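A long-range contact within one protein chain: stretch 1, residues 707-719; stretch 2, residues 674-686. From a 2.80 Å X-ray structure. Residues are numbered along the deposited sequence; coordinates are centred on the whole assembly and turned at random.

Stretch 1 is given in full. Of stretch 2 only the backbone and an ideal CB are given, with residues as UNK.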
ATOM      1  N   LYS A 707      -0.964  -4.266  34.370  1.00137.85           N
ATOM      2  CA  LYS A 707      -1.416  -4.460  32.997  1.00136.83           C
ATOM      3  C   LYS A 707      -1.360  -5.921  32.569  1.00144.48           C
ATOM      4  O   LYS A 707      -0.454  -6.661  32.963  1.00142.21           O
ATOM      5  CB  LYS A 707      -0.595  -3.613  32.028  1.00131.39           C
ATOM      6  CG  LYS A 707       0.014  -2.384  32.675  1.00126.48           C
ATOM      7  CD  LYS A 707       0.527  -1.435  31.621  1.00125.42           C
ATOM      8  CE  LYS A 707      -0.506  -0.375  31.315  1.00124.58           C
ATOM      9  NZ  LYS A 707      -1.739  -0.923  30.713  1.00126.14           N
ATOM     10  N   VAL A 708      -2.344  -6.320  31.756  1.00146.97           N
ATOM     11  CA  VAL A 708      -2.445  -7.652  31.162  1.00146.84           C
ATOM     12  C   VAL A 708      -3.106  -7.500  29.795  1.00147.05           C
ATOM     13  O   VAL A 708      -2.892  -8.308  28.883  1.00150.38           O
ATOM     14  CB  VAL A 708      -3.222  -8.618  32.080  1.00144.63           C
ATOM     15  CG1 VAL A 708      -3.881  -9.739  31.293  1.00142.19           C
ATOM     16  CG2 VAL A 708      -2.291  -9.221  33.101  1.00141.51           C
ATOM     17  N   GLY A 709      -3.860  -6.414  29.632  1.00156.02           N
ATOM     18  CA  GLY A 709      -4.816  -6.235  28.555  1.00147.72           C
ATOM     19  C   GLY A 709      -4.339  -6.253  27.119  1.00144.12           C
ATOM     20  O   GLY A 709      -3.151  -6.414  26.822  1.00135.11           O
ATOM     21  N   LYS A 710      -5.298  -6.074  26.215  1.00145.59           N
ATOM     22  CA  LYS A 710      -5.076  -6.255  24.790  1.00146.44           C
ATOM     23  C   LYS A 710      -4.307  -5.084  24.194  1.00145.29           C
ATOM     24  O   LYS A 710      -4.486  -3.931  24.600  1.00149.50           O
ATOM     25  CB  LYS A 710      -6.411  -6.384  24.066  1.00145.99           C
ATOM     26  CG  LYS A 710      -7.119  -7.702  24.239  1.00142.14           C
ATOM     27  CD  LYS A 710      -8.475  -7.619  23.554  1.00137.05           C
ATOM     28  CE  LYS A 710      -9.349  -8.821  23.860  1.00134.19           C
ATOM     29  NZ  LYS A 710      -8.634 -10.109  23.604  1.00133.90           N
ATOM     30  N   GLY A 711      -3.442  -5.387  23.232  1.00134.81           N
ATOM     31  CA  GLY A 711      -2.617  -4.358  22.636  1.00136.71           C
ATOM     32  C   GLY A 711      -1.601  -3.782  23.597  1.00143.15           C
ATOM     33  O   GLY A 711      -1.719  -2.624  24.008  1.00145.86           O
ATOM     34  N   THR A 712      -0.593  -4.573  23.956  1.00137.97           N
ATOM     35  CA  THR A 712       0.440  -4.128  24.888  1.00141.14           C
ATOM     36  C   THR A 712       1.701  -4.932  24.625  1.00139.38           C
ATOM     37  O   THR A 712       1.692  -6.159  24.760  1.00143.05           O
ATOM     38  CB  THR A 712      -0.017  -4.298  26.344  1.00139.91           C
ATOM     39  OG1 THR A 712      -1.105  -5.232  26.409  1.00139.79           O
ATOM     40  CG2 THR A 712      -0.455  -2.963  26.929  1.00137.21           C
ATOM     41  N   THR A 713       2.775  -4.244  24.253  1.00144.30           N
ATOM     42  CA  THR A 713       4.053  -4.884  23.983  1.00138.05           C
ATOM     43  C   THR A 713       4.824  -5.019  25.289  1.00133.71           C
ATOM     44  O   THR A 713       4.839  -4.096  26.109  1.00122.85           O
ATOM     45  CB  THR A 713       4.861  -4.073  22.965  1.00136.89           C
ATOM     46  OG1 THR A 713       5.045  -2.738  23.452  1.00132.96           O
ATOM     47  CG2 THR A 713       4.131  -4.013  21.631  1.00134.93           C
ATOM     48  N   VAL A 714       5.455  -6.178  25.485  1.00134.26           N
ATOM     49  CA  VAL A 714       6.018  -6.505  26.791  1.00137.44           C
ATOM     50  C   VAL A 714       7.484  -6.088  26.901  1.00134.56           C
ATOM     51  O   VAL A 714       7.833  -5.276  27.767  1.00131.48           O
ATOM     52  CB  VAL A 714       5.796  -8.001  27.112  1.00143.85           C
ATOM     53  CG1 VAL A 714       6.437  -8.923  26.066  1.00145.18           C
ATOM     54  CG2 VAL A 714       6.319  -8.330  28.507  1.00143.37           C
ATOM     55  N   GLY A 715       8.349  -6.616  26.037  1.00134.36           N
ATOM     56  CA  GLY A 715       9.761  -6.293  26.101  1.00135.15           C
ATOM     57  C   GLY A 715      10.455  -6.948  27.278  1.00130.51           C
ATOM     58  O   GLY A 715      10.377  -6.439  28.400  1.00127.01           O
ATOM     59  N   TYR A 716      11.130  -8.073  27.050  1.00139.58           N
ATOM     60  CA  TYR A 716      11.742  -8.833  28.130  1.00131.95           C
ATOM     61  C   TYR A 716      13.208  -9.126  27.832  1.00125.18           C
ATOM     62  O   TYR A 716      13.642  -9.147  26.676  1.00121.50           O
ATOM     63  CB  TYR A 716      10.980 -10.141  28.384  1.00127.03           C
ATOM     64  CG  TYR A 716      10.967 -11.112  27.224  1.00126.67           C
ATOM     65  CD1 TYR A 716      11.999 -12.024  27.038  1.00126.23           C
ATOM     66  CD2 TYR A 716       9.912 -11.126  26.322  1.00127.86           C
ATOM     67  CE1 TYR A 716      11.983 -12.917  25.982  1.00127.16           C
ATOM     68  CE2 TYR A 716       9.887 -12.016  25.264  1.00129.12           C
ATOM     69  CZ  TYR A 716      10.926 -12.908  25.099  1.00131.62           C
ATOM     70  OH  TYR A 716      10.908 -13.795  24.048  1.00136.53           O
ATOM     71  N   VAL A 717      13.966  -9.351  28.904  1.00119.10           N
ATOM     72  CA  VAL A 717      15.373  -9.727  28.829  1.00123.72           C
ATOM     73  C   VAL A 717      15.595 -10.949  29.713  1.00128.27           C
ATOM     74  O   VAL A 717      15.094 -11.009  30.841  1.00143.48           O
ATOM     75  CB  VAL A 717      16.298  -8.568  29.261  1.00121.69           C
ATOM     76  CG1 VAL A 717      17.757  -8.979  29.156  1.00118.22           C
ATOM     77  CG2 VAL A 717      16.029  -7.325  28.424  1.00123.85           C
ATOM     78  N   ILE A 718      16.346 -11.920  29.201  1.00132.38           N
ATOM     79  CA  ILE A 718      16.681 -13.115  29.969  1.00127.35           C
ATOM     80  C   ILE A 718      17.840 -12.798  30.909  1.00123.09           C
ATOM     81  O   ILE A 718      18.849 -12.211  30.499  1.00112.24           O
ATOM     82  CB  ILE A 718      17.012 -14.294  29.037  1.00126.72           C
ATOM     83  CG1 ILE A 718      15.738 -14.883  28.414  1.00125.92           C
ATOM     84  CG2 ILE A 718      17.786 -15.376  29.775  1.00127.30           C
ATOM     85  CD1 ILE A 718      15.106 -14.056  27.316  1.00124.56           C
ATOM     86  N   VAL A 719      17.701 -13.202  32.172  1.00126.50           N
ATOM     87  CA  VAL A 719      18.648 -12.886  33.234  1.00126.70           C
ATOM     88  C   VAL A 719      19.081 -14.189  33.894  1.00130.49           C
ATOM     89  O   VAL A 719      18.349 -15.183  33.880  1.00126.20           O
ATOM     90  CB  VAL A 719      18.035 -11.912  34.270  1.00124.76           C
ATOM     91  CG1 VAL A 719      19.081 -11.437  35.269  1.00121.12           C
ATOM     92  CG2 VAL A 719      17.389 -10.722  33.569  1.00126.26           C
ATOM     93  N   UNK A 674      19.644  -3.053  23.222  1.00107.64           N
ATOM     94  CA  UNK A 674      19.823  -4.025  22.152  1.00103.87           C
ATOM     95  C   UNK A 674      19.430  -5.439  22.570  1.00102.72           C
ATOM     96  O   UNK A 674      19.276  -6.305  21.702  1.00101.98           O
ATOM     97  CB  UNK A 674      21.279  -4.014  21.681  1.00103.87           C
ATOM     98  N   UNK A 675      19.275  -5.696  23.869  1.00108.42           N
ATOM     99  CA  UNK A 675      18.950  -7.030  24.355  1.00110.03           C
ATOM    100  C   UNK A 675      17.455  -7.267  24.554  1.00109.85           C
ATOM    101  O   UNK A 675      17.058  -8.409  24.807  1.00109.56           O
ATOM    102  CB  UNK A 675      19.681  -7.281  25.676  1.00110.03           C
ATOM    103  N   UNK A 676      16.619  -6.229  24.452  1.00112.10           N
ATOM    104  CA  UNK A 676      15.184  -6.395  24.667  1.00112.63           C
ATOM    105  C   UNK A 676      14.561  -7.156  23.504  1.00112.28           C
ATOM    106  O   UNK A 676      14.887  -6.923  22.331  1.00114.23           O
ATOM    107  CB  UNK A 676      14.502  -5.036  24.841  1.00112.63           C
ATOM    108  N   UNK A 677      13.656  -8.078  23.831  1.00112.28           N
ATOM    109  CA  UNK A 677      12.920  -8.877  22.857  1.00117.23           C
ATOM    110  C   UNK A 677      11.454  -8.469  22.924  1.00122.12           C
ATOM    111  O   UNK A 677      10.820  -8.583  23.980  1.00124.30           O
ATOM    112  CB  UNK A 677      13.090 -10.375  23.119  1.00117.23           C
ATOM    113  N   UNK A 678      10.913  -7.991  21.804  1.00111.93           N
ATOM    114  CA  UNK A 678       9.538  -7.505  21.762  1.00119.72           C
ATOM    115  C   UNK A 678       8.560  -8.608  21.373  1.00127.51           C
ATOM    116  O   UNK A 678       8.875  -9.504  20.586  1.00128.04           O
ATOM    117  CB  UNK A 678       9.422  -6.337  20.781  1.00119.72           C
ATOM    118  N   UNK A 679       7.361  -8.532  21.948  1.00129.24           N
ATOM    119  CA  UNK A 679       6.208  -9.278  21.465  1.00140.37           C
ATOM    120  C   UNK A 679       4.971  -8.455  21.805  1.00147.28           C
ATOM    121  O   UNK A 679       4.882  -7.887  22.896  1.00144.38           O
ATOM    122  CB  UNK A 679       6.140 -10.678  22.078  1.00140.37           C
ATOM    123  N   UNK A 680       4.021  -8.399  20.872  1.00143.99           N
ATOM    124  CA  UNK A 680       2.988  -7.371  20.913  1.00145.31           C
ATOM    125  C   UNK A 680       1.699  -7.777  21.622  1.00149.94           C
ATOM    126  O   UNK A 680       0.897  -6.891  21.935  1.00158.28           O
ATOM    127  CB  UNK A 680       2.651  -6.947  19.482  1.00145.31           C
ATOM    128  N   UNK A 681       1.475  -9.069  21.884  1.00152.15           N
ATOM    129  CA  UNK A 681       0.258  -9.528  22.556  1.00148.30           C
ATOM    130  C   UNK A 681      -0.999  -9.095  21.809  1.00147.33           C
ATOM    131  O   UNK A 681      -1.605  -8.075  22.157  1.00147.33           O
ATOM    132  CB  UNK A 681       0.216  -8.999  23.991  1.00148.30           C
ATOM    133  N   UNK A 682      -1.407  -9.850  20.789  1.00149.30           N
ATOM    134  CA  UNK A 682      -2.546  -9.417  19.983  1.00151.78           C
ATOM    135  C   UNK A 682      -3.880  -9.771  20.634  1.00161.75           C
ATOM    136  O   UNK A 682      -4.843  -9.002  20.538  1.00162.77           O
ATOM    137  CB  UNK A 682      -2.469 -10.044  18.589  1.00151.78           C
ATOM    138  N   UNK A 683      -3.957 -10.923  21.297  1.00160.75           N
ATOM    139  CA  UNK A 683      -5.214 -11.406  21.862  1.00156.27           C
ATOM    140  C   UNK A 683      -5.158 -11.568  23.379  1.00155.25           C
ATOM    141  O   UNK A 683      -4.364 -10.899  24.055  1.00150.48           O
ATOM    142  CB  UNK A 683      -5.590 -12.742  21.219  1.00156.27           C
ATOM    143  N   UNK A 684      -6.004 -12.452  23.914  1.00157.78           N
ATOM    144  CA  UNK A 684      -6.120 -12.655  25.352  1.00159.63           C
ATOM    145  C   UNK A 684      -4.930 -13.416  25.918  1.00161.80           C
ATOM    146  O   UNK A 684      -4.280 -14.207  25.230  1.00159.08           O
ATOM    147  CB  UNK A 684      -7.415 -13.403  25.674  1.00159.63           C
ATOM    148  N   UNK A 685      -4.642 -13.145  27.190  1.00159.19           N
ATOM    149  CA  UNK A 685      -3.704 -13.952  27.955  1.00158.57           C
ATOM    150  C   UNK A 685      -4.376 -15.241  28.424  1.00168.83           C
ATOM    151  O   UNK A 685      -5.560 -15.244  28.777  1.00178.75           O
ATOM    152  CB  UNK A 685      -3.165 -13.162  29.149  1.00158.57           C
ATOM    153  N   UNK A 686      -3.625 -16.345  28.404  1.00167.93           N
ATOM    154  CA  UNK A 686      -4.117 -17.668  28.790  1.00163.20           C
ATOM    155  C   UNK A 686      -5.174 -18.217  27.839  1.00162.92           C
ATOM    156  O   UNK A 686      -5.825 -19.226  28.158  1.00158.98           O
ATOM    157  CB  UNK A 686      -4.692 -17.611  30.207  1.00163.20           C
TER

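The two stretches run antiparallel, and the backbone sets the register before any side chain is chosen. At position 674 the CB has nothing of stretch 1 within reach, so any residue would do; Asp674 makes no contact here. Position 675 points its CB toward stretch 1, 4.3 Å from Val717 CG1, a greasy neighbour that would welcome any aliphatic chain. Leu675 meets that methyl with its CB, and the rest of the chain lies farther off.

Position 676 sends its CB sideways, 4.5 Å from Val717 CG2 and 5.1 Å from Gly715 CA. The bare glycine leaves room beside the valine, so a branched or medium aliphatic suits. Ile676 uses both neighbours: its CG1 lies 3.8 Å from Val717 CG2 and its CG2 3.8 Å from Gly715 CA.

Position 677 is the anchor. Its N donates to Tyr716 O (3.0 Å) and its O accepts from Tyr716 N (3.1 Å), a single antiparallel bridge. The CB points toward stretch 1 and sits over one face of the Tyr716 ring, which asks for C-H groups; valine, isoleucine or leucine would be sensible. The residue is Ile677. Its CB lies 4.0 Å from the centroid of the Tyr716 ring in a CH-pi contact, while its CD1 reaches Tyr716 CE1 at 3.7 Å and Ile718 CD1 at 4.1 Å.

At position 678 the CB points away, so a short side chain would add little; a long or flat one could turn back toward Gly715. Trp678 does so, bringing CE3 within 3.6 Å of Gly715 CA. The fit depends on that glycine: an ideal CB there would lie 2.7 Å from Trp678 CZ3, a clash.

Position 679 contributes chiefly through its backbone: its O accepts from Val714 N at 3.2 Å. The CB goes sideways, 4.4 Å from Val714 CG1, so many residues with an aliphatic base are possible. Lys679 offers its CB to that methyl, and its end leads away.

Position 680 has a CB directed away overall yet 3.9 Å from Thr713 CG2, suiting a small or beta-branched residue. Thr680 places OG1 3.4 Å from Thr713 CG2, while its O accepts a weak bond from Thr712 N (3.4 Å).

Position 681 has positive phi (57°), where glycine, asparagine or aspartate would be usual guesses, but its CB points toward stretch 1. Leu681 is found, CB tight against Thr712 O at 3.3 Å and CD1 4.4 Å from Val708 O; its O accepts weakly from Gly711 N (3.4 Å).

Position 682 directs CB into open space and tolerates almost anything; Asp682 makes no contact. Position 683 also points away, but its CB is 4.7 Å from Lys710 NZ, so an acid or neutral residue seems likelier than the Lys683 found, which forms no bond to that amine.

At position 684 the CB points away overall yet lies 4.1 Å from Lys710 NZ, so an acid whose end can come back suits. Glu684 makes the salt bridge, OE2 to Lys710 NZ at 2.9 Å.

Position 685 points toward Val708, favouring an aliphatic; Leu685 puts CB 4.1 Å from Val708 CG1. Position 686, with positive phi and nothing near, is Asp686.

Stretch 2 (674-686) DLIIWKTLDKELD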
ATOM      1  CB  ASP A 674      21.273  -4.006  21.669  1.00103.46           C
ATOM      2  CG  ASP A 674      21.706  -2.635  21.183  1.00103.42           C
ATOM      3  OD1 ASP A 674      20.946  -2.006  20.417  1.00101.65           O
ATOM      4  OD2 ASP A 674      22.806  -2.187  21.569  1.00107.48           O
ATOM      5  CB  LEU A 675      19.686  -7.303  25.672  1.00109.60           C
ATOM      6  CG  LEU A 675      21.215  -7.221  25.631  1.00110.46           C
ATOM      7  CD1 LEU A 675      21.813  -7.777  26.912  1.00110.42           C
ATOM      8  CD2 LEU A 675      21.770  -7.951  24.416  1.00111.61           C
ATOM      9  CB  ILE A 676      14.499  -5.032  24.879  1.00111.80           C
ATOM     10  CG1 ILE A 676      14.740  -4.510  26.299  1.00111.66           C
ATOM     11  CG2 ILE A 676      13.005  -5.109  24.598  1.00112.77           C
ATOM     12  CD1 ILE A 676      16.060  -3.858  26.535  1.00111.99           C
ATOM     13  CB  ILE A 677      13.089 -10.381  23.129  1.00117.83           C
ATOM     14  CG1 ILE A 677      14.575 -10.742  23.221  1.00117.25           C
ATOM     15  CG2 ILE A 677      12.404 -11.198  22.048  1.00116.99           C
ATOM     16  CD1 ILE A 677      14.834 -12.141  23.728  1.00116.11           C
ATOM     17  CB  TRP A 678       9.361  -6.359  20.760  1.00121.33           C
ATOM     18  CG  TRP A 678      10.221  -5.153  20.949  1.00122.83           C
ATOM     19  CD1 TRP A 678      11.193  -4.710  20.102  1.00123.41           C
ATOM     20  CD2 TRP A 678      10.206  -4.242  22.054  1.00121.30           C
ATOM     21  NE1 TRP A 678      11.771  -3.570  20.596  1.00123.00           N
ATOM     22  CE2 TRP A 678      11.188  -3.263  21.797  1.00122.06           C
ATOM     23  CE3 TRP A 678       9.459  -4.154  23.233  1.00121.94           C
ATOM     24  CZ2 TRP A 678      11.441  -2.212  22.674  1.00122.75           C
ATOM     25  CZ3 TRP A 678       9.712  -3.110  24.102  1.00121.81           C
ATOM     26  CH2 TRP A 678      10.696  -2.154  23.818  1.00121.60           C
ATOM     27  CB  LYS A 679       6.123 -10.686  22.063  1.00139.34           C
ATOM     28  CG  LYS A 679       5.237 -11.619  21.253  1.00137.01           C
ATOM     29  CD  LYS A 679       5.754 -11.760  19.827  1.00130.59           C
ATOM     30  CE  LYS A 679       4.711 -12.380  18.907  1.00123.42           C
ATOM     31  NZ  LYS A 679       3.572 -11.454  18.648  1.00121.07           N
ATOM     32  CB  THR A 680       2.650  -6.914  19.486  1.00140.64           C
ATOM     33  OG1 THR A 680       1.953  -5.663  19.538  1.00136.43           O
ATOM     34  CG2 THR A 680       1.784  -7.948  18.779  1.00133.76           C
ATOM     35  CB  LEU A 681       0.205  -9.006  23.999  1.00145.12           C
ATOM     36  CG  LEU A 681       0.962  -9.737  25.106  1.00141.51           C
ATOM     37  CD1 LEU A 681       0.741  -9.035  26.429  1.00140.58           C
ATOM     38  CD2 LEU A 681       0.480 -11.176  25.199  1.00136.24           C
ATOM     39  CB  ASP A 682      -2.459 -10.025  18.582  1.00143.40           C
ATOM     40  CG  ASP A 682      -2.457 -11.540  18.597  1.00140.95           C
ATOM     41  OD1 ASP A 682      -1.610 -12.129  19.302  1.00138.32           O
ATOM     42  OD2 ASP A 682      -3.300 -12.144  17.901  1.00140.06           O
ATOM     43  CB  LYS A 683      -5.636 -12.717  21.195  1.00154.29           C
ATOM     44  CG  LYS A 683      -7.147 -12.824  20.990  1.00149.82           C
ATOM     45  CD  LYS A 683      -7.531 -13.134  19.552  1.00147.93           C
ATOM     46  CE  LYS A 683      -7.864 -14.604  19.382  1.00147.05           C
ATOM     47  NZ  LYS A 683      -9.138 -14.965  20.065  1.00146.15           N
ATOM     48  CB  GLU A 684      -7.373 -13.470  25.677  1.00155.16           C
ATOM     49  CG  GLU A 684      -8.704 -12.867  25.277  1.00150.15           C
ATOM     50  CD  GLU A 684      -9.202 -11.816  26.230  1.00148.05           C
ATOM     51  OE1 GLU A 684      -8.703 -11.790  27.375  1.00145.51           O
ATOM     52  OE2 GLU A 684     -10.143 -11.069  25.858  1.00144.86           O
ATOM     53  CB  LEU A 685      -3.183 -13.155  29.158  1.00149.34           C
ATOM     54  CG  LEU A 685      -2.252 -13.802  30.190  1.00139.56           C
ATOM     55  CD1 LEU A 685      -1.180 -12.819  30.624  1.00133.57           C
ATOM     56  CD2 LEU A 685      -3.068 -14.261  31.399  1.00137.58           C
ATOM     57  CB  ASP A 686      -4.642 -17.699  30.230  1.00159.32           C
ATOM     58  CG  ASP A 686      -3.524 -17.696  31.253  1.00154.73           C
ATOM     59  OD1 ASP A 686      -2.431 -18.213  30.915  1.00154.54           O
ATOM     60  OD2 ASP A 686      -3.746 -17.190  32.379  1.00145.96           O
TER
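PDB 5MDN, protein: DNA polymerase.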